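Side-chain contacts in kinase-associated protein B (Bacillus cereus, PDB 1Y71), which is of unknown function but probably associates with a kinase, and folds as an SH3-like antiparallel sheet domain followed by two helices: residues G25-T28 against S34-V37; R65-F70 against P89-S94. All coordinates share one frame; numbering follows the deposited sequence.

Contact 1 of 2, residues G25-T28 against S34-V37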
# COMPACT_ATOMS: atom_id res chain seq x y z
N GLY B 25 4.09 -3.31 7.06
CA GLY B 25 3.82 -4.70 6.67
C GLY B 25 2.59 -5.28 7.30
O GLY B 25 1.81 -4.59 7.96
N GLU B 26 2.40 -6.57 7.09
CA GLU B 26 1.25 -7.26 7.64
C GLU B 26 1.71 -8.43 8.52
O GLU B 26 2.58 -9.19 8.12
CB GLU B 26 0.36 -7.73 6.47
CG GLU B 26 -0.88 -8.46 6.91
CD GLU B 26 -1.55 -9.20 5.77
OE1 GLU B 26 -0.98 -9.28 4.66
OE2 GLU B 26 -2.66 -9.71 6.02
N VAL B 27 1.17 -8.53 9.72
CA VAL B 27 1.49 -9.67 10.58
C VAL B 27 0.91 -10.94 9.94
O VAL B 27 -0.28 -10.99 9.65
CB VAL B 27 0.96 -9.47 12.03
CG1 VAL B 27 1.12 -10.75 12.88
CG2 VAL B 27 1.68 -8.27 12.69
N THR B 28 1.77 -11.92 9.67
CA THR B 28 1.30 -13.18 9.09
C THR B 28 1.48 -14.40 10.02
O THR B 28 0.93 -15.47 9.76
CB THR B 28 1.94 -13.48 7.71
OG1 THR B 28 3.33 -13.72 7.87
CG2 THR B 28 1.74 -12.31 6.72
N SER B 34 8.20 -12.51 18.98
CA SER B 34 8.40 -11.98 17.65
C SER B 34 7.19 -12.19 16.74
O SER B 34 6.26 -12.91 17.08
CB SER B 34 9.67 -12.57 17.02
OG SER B 34 9.50 -13.94 16.68
N TYR B 35 7.21 -11.51 15.60
CA TYR B 35 6.18 -11.62 14.59
C TYR B 35 6.83 -11.81 13.25
O TYR B 35 7.86 -11.21 12.98
CB TYR B 35 5.33 -10.35 14.56
CG TYR B 35 4.56 -10.17 15.84
CD1 TYR B 35 3.33 -10.82 16.01
CD2 TYR B 35 5.06 -9.39 16.89
CE1 TYR B 35 2.62 -10.71 17.17
CE2 TYR B 35 4.35 -9.26 18.08
CZ TYR B 35 3.12 -9.93 18.21
OH TYR B 35 2.37 -9.83 19.36
N VAL B 36 6.21 -12.64 12.41
CA VAL B 36 6.57 -12.71 11.02
C VAL B 36 5.77 -11.58 10.37
O VAL B 36 4.54 -11.49 10.55
CB VAL B 36 6.25 -14.10 10.37
CG1 VAL B 36 6.71 -14.11 8.95
CG2 VAL B 36 6.96 -15.24 11.15
N VAL B 37 6.48 -10.70 9.66
CA VAL B 37 5.88 -9.54 8.99
C VAL B 37 6.11 -9.66 7.49
O VAL B 37 7.26 -9.83 7.03
CB VAL B 37 6.49 -8.20 9.58
CG1 VAL B 37 6.02 -6.94 8.81
CG2 VAL B 37 6.17 -8.07 11.09
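Val27 and Val37 face each other as an antiparallel non-hydrogen-bonded pair in the hairpin of strands 21-31 and 34-42, their CA atoms 4.7 Å apart. The two short segments run at 119° to each other, a strong twist. One backbone hydrogen bond follows the pair: Thr28 N donates to Val36 O at 2.9 Å, nearly straight at 170°. Two CA-H...O contacts accompany it at the Val27-Val37 pair, Val37 CA to Glu26 O at 3.4 Å and Val27 CA to the same Val36 O. Apolar contacts are made by single branches. Val27 turns CG1 away from its own backbone N (chi1 172°), which carries this methyl to Tyr35 CD1 at 3.8 Å, approaching the ring at a slant. Val37 CG1 lies against the bare CA of Gly25, also at 3.8 Å. The Tyr35 ring is pinned further out by Phe8, edge-to-face, with its OH bonded to Phe8 N. A polar group meets a methyl where Thr28 OG1, weakly hydrogen-bonded to Gln73, rests 3.6 Å from Val36 CG1. Val36 O thus takes a near-straight N-H bond and a CA-H contact, so strand pairing rests on the backbone, and the Val27-Tyr35 and Val37-Gly25 contacts add side-chain packing.

Contact 2 of 2, residues R65-F70 against P89-S94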
# COMPACT_ATOMS: atom_id res chain seq x y z
N ARG B 65 23.64 -2.72 1.77
CA ARG B 65 22.60 -3.36 2.55
C ARG B 65 21.29 -3.03 1.87
O ARG B 65 20.88 -1.86 1.87
CB ARG B 65 22.66 -2.86 3.99
CG ARG B 65 21.43 -3.23 4.85
CD ARG B 65 21.74 -3.08 6.34
NE ARG B 65 22.86 -3.93 6.76
CZ ARG B 65 24.11 -3.51 6.94
NH1 ARG B 65 24.44 -2.23 6.74
NH2 ARG B 65 25.04 -4.38 7.33
N ARG B 66 20.66 -4.03 1.26
CA ARG B 66 19.35 -3.85 0.60
C ARG B 66 18.16 -3.79 1.57
O ARG B 66 18.14 -4.47 2.58
CB ARG B 66 19.09 -5.02 -0.40
CG ARG B 66 19.83 -4.95 -1.70
CD ARG B 66 19.51 -6.20 -2.57
NE ARG B 66 19.83 -5.91 -3.96
CZ ARG B 66 18.97 -5.90 -4.97
NH1 ARG B 66 17.68 -6.19 -4.79
NH2 ARG B 66 19.41 -5.60 -6.18
N ALA B 67 17.15 -2.98 1.23
CA ALA B 67 15.84 -3.04 1.88
C ALA B 67 15.22 -4.42 1.74
O ALA B 67 15.52 -5.14 0.77
CB ALA B 67 14.88 -1.96 1.30
N LEU B 68 14.36 -4.80 2.68
CA LEU B 68 13.53 -5.98 2.47
C LEU B 68 12.68 -5.79 1.20
O LEU B 68 12.24 -4.66 0.88
CB LEU B 68 12.64 -6.22 3.67
CG LEU B 68 13.37 -6.46 4.99
CD1 LEU B 68 12.37 -6.52 6.16
CD2 LEU B 68 14.25 -7.74 4.89
N ALA B 69 12.45 -6.88 0.50
CA ALA B 69 11.74 -6.85 -0.78
C ALA B 69 10.23 -6.87 -0.55
O ALA B 69 9.78 -7.24 0.51
CB ALA B 69 12.16 -8.03 -1.65
N PHE B 70 9.47 -6.50 -1.59
CA PHE B 70 8.01 -6.52 -1.53
C PHE B 70 7.50 -7.93 -1.23
O PHE B 70 7.86 -8.92 -1.89
CB PHE B 70 7.38 -5.92 -2.83
CG PHE B 70 5.89 -5.92 -2.82
CD1 PHE B 70 5.20 -5.25 -1.81
CD2 PHE B 70 5.17 -6.68 -3.75
CE1 PHE B 70 3.79 -5.28 -1.76
CE2 PHE B 70 3.78 -6.70 -3.70
CZ PHE B 70 3.10 -6.02 -2.69
N PRO B 89 1.62 2.97 1.35
CA PRO B 89 2.15 3.48 0.10
C PRO B 89 2.48 2.34 -0.85
O PRO B 89 2.64 1.21 -0.41
CB PRO B 89 3.46 4.18 0.50
CG PRO B 89 3.81 3.67 1.81
CD PRO B 89 2.57 3.10 2.47
N ASP B 90 2.58 2.66 -2.14
CA ASP B 90 3.07 1.72 -3.13
C ASP B 90 4.51 1.36 -2.80
O ASP B 90 5.33 2.26 -2.53
CB ASP B 90 3.04 2.38 -4.51
CG ASP B 90 3.61 1.48 -5.57
OD1 ASP B 90 4.77 1.67 -6.04
OD2 ASP B 90 2.86 0.57 -5.94
N TYR B 91 4.82 0.06 -2.82
CA TYR B 91 6.11 -0.41 -2.33
C TYR B 91 7.21 0.33 -3.11
O TYR B 91 8.12 0.91 -2.52
CB TYR B 91 6.30 -1.95 -2.50
CG TYR B 91 7.73 -2.38 -2.19
CD1 TYR B 91 8.09 -2.78 -0.91
CD2 TYR B 91 8.71 -2.36 -3.17
CE1 TYR B 91 9.39 -3.14 -0.60
CE2 TYR B 91 10.04 -2.72 -2.90
CZ TYR B 91 10.37 -3.11 -1.62
OH TYR B 91 11.68 -3.45 -1.36
N THR B 92 7.13 0.28 -4.43
CA THR B 92 8.19 0.86 -5.27
C THR B 92 8.38 2.36 -5.07
O THR B 92 9.51 2.84 -4.89
CB THR B 92 7.95 0.49 -6.77
OG1 THR B 92 8.11 -0.92 -6.89
CG2 THR B 92 8.94 1.20 -7.71
N GLU B 93 7.27 3.10 -5.06
CA GLU B 93 7.37 4.52 -4.78
C GLU B 93 7.91 4.81 -3.35
O GLU B 93 8.66 5.78 -3.16
CB GLU B 93 6.05 5.23 -5.03
CG GLU B 93 6.23 6.64 -5.61
CD GLU B 93 7.02 6.72 -6.95
OE1 GLU B 93 6.97 5.77 -7.78
OE2 GLU B 93 7.69 7.75 -7.17
N SER B 94 7.52 3.99 -2.38
CA SER B 94 8.00 4.18 -1.01
C SER B 94 9.52 3.96 -0.93
O SER B 94 10.25 4.67 -0.20
CB SER B 94 7.25 3.26 -0.01
OG SER B 94 7.62 1.90 -0.16
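Tyr91 reaches from the first turn of helix 91-104 to the loop 65-70, its ring covered on one face by Phe70 CB and its hydroxyl meeting Leu68, so that the helix is docked on the SH3-like sheet domain. Just ahead of it, Asp90 is the N-cap: OD1 accepts from Glu93 N at 3.0 Å through its anti lone pair, an almost straight bond of 165°, while Asp90 O takes Ser94 N.

Tyr91 carries the whole contact from the helix side. With CG opposite the backbone N (chi1 171°), the ring extends away from the helix toward the loop. Phe70 CB sits over one face, 3.7 Å from the ring centroid in a CH-pi contact, and Phe70 N lies over the same face, 3.5 Å from Tyr91 CE1. The Phe70 ring runs back past Tyr91 in the opposite direction, placing its CD1 3.5 Å from Tyr91 CB; the two ring planes are inclined at 52°. At the far edge, in the plane of the ring, Tyr91 OH donates to Leu68 O at 2.6 Å, a short bond. This grip on the hydroxyl fixes the far end of the ring, and Leu68 N is in turn bonded to Tyr23 OH, which may help to place the Leu68 carbonyl.

Thr92 turns to the dimer interface, where its OG1 bonds to Glu87 of the second subunit, a residue that also packs on Tyr91, while Gly86 of that subunit packs on Phe70. Ser94 OG donates back to Tyr91 O, three residues earlier, at 2.6 Å and also bonds to Val42 N of strand 34-42.

From the N terminus, the chain first passes through strand 13-18 and then makes contact 1, which closes the short turn between strands 21-31 and 34-42. After strand 34-42 comes a long connection, not modelled at 50-61, that leads to the loop 65-70. Contact 2 closes a larger loop holding strands 73-77 and 81-83, bringing the start of helix 91-104 back onto residues 65-70. The two are in series, neither crossing nor enclosing the other, with centres about 16 Å apart. Contact 1 joins neighbouring strands inside the sheet; contact 2 ties the helical part to the loop preceding the edge strand 73-77.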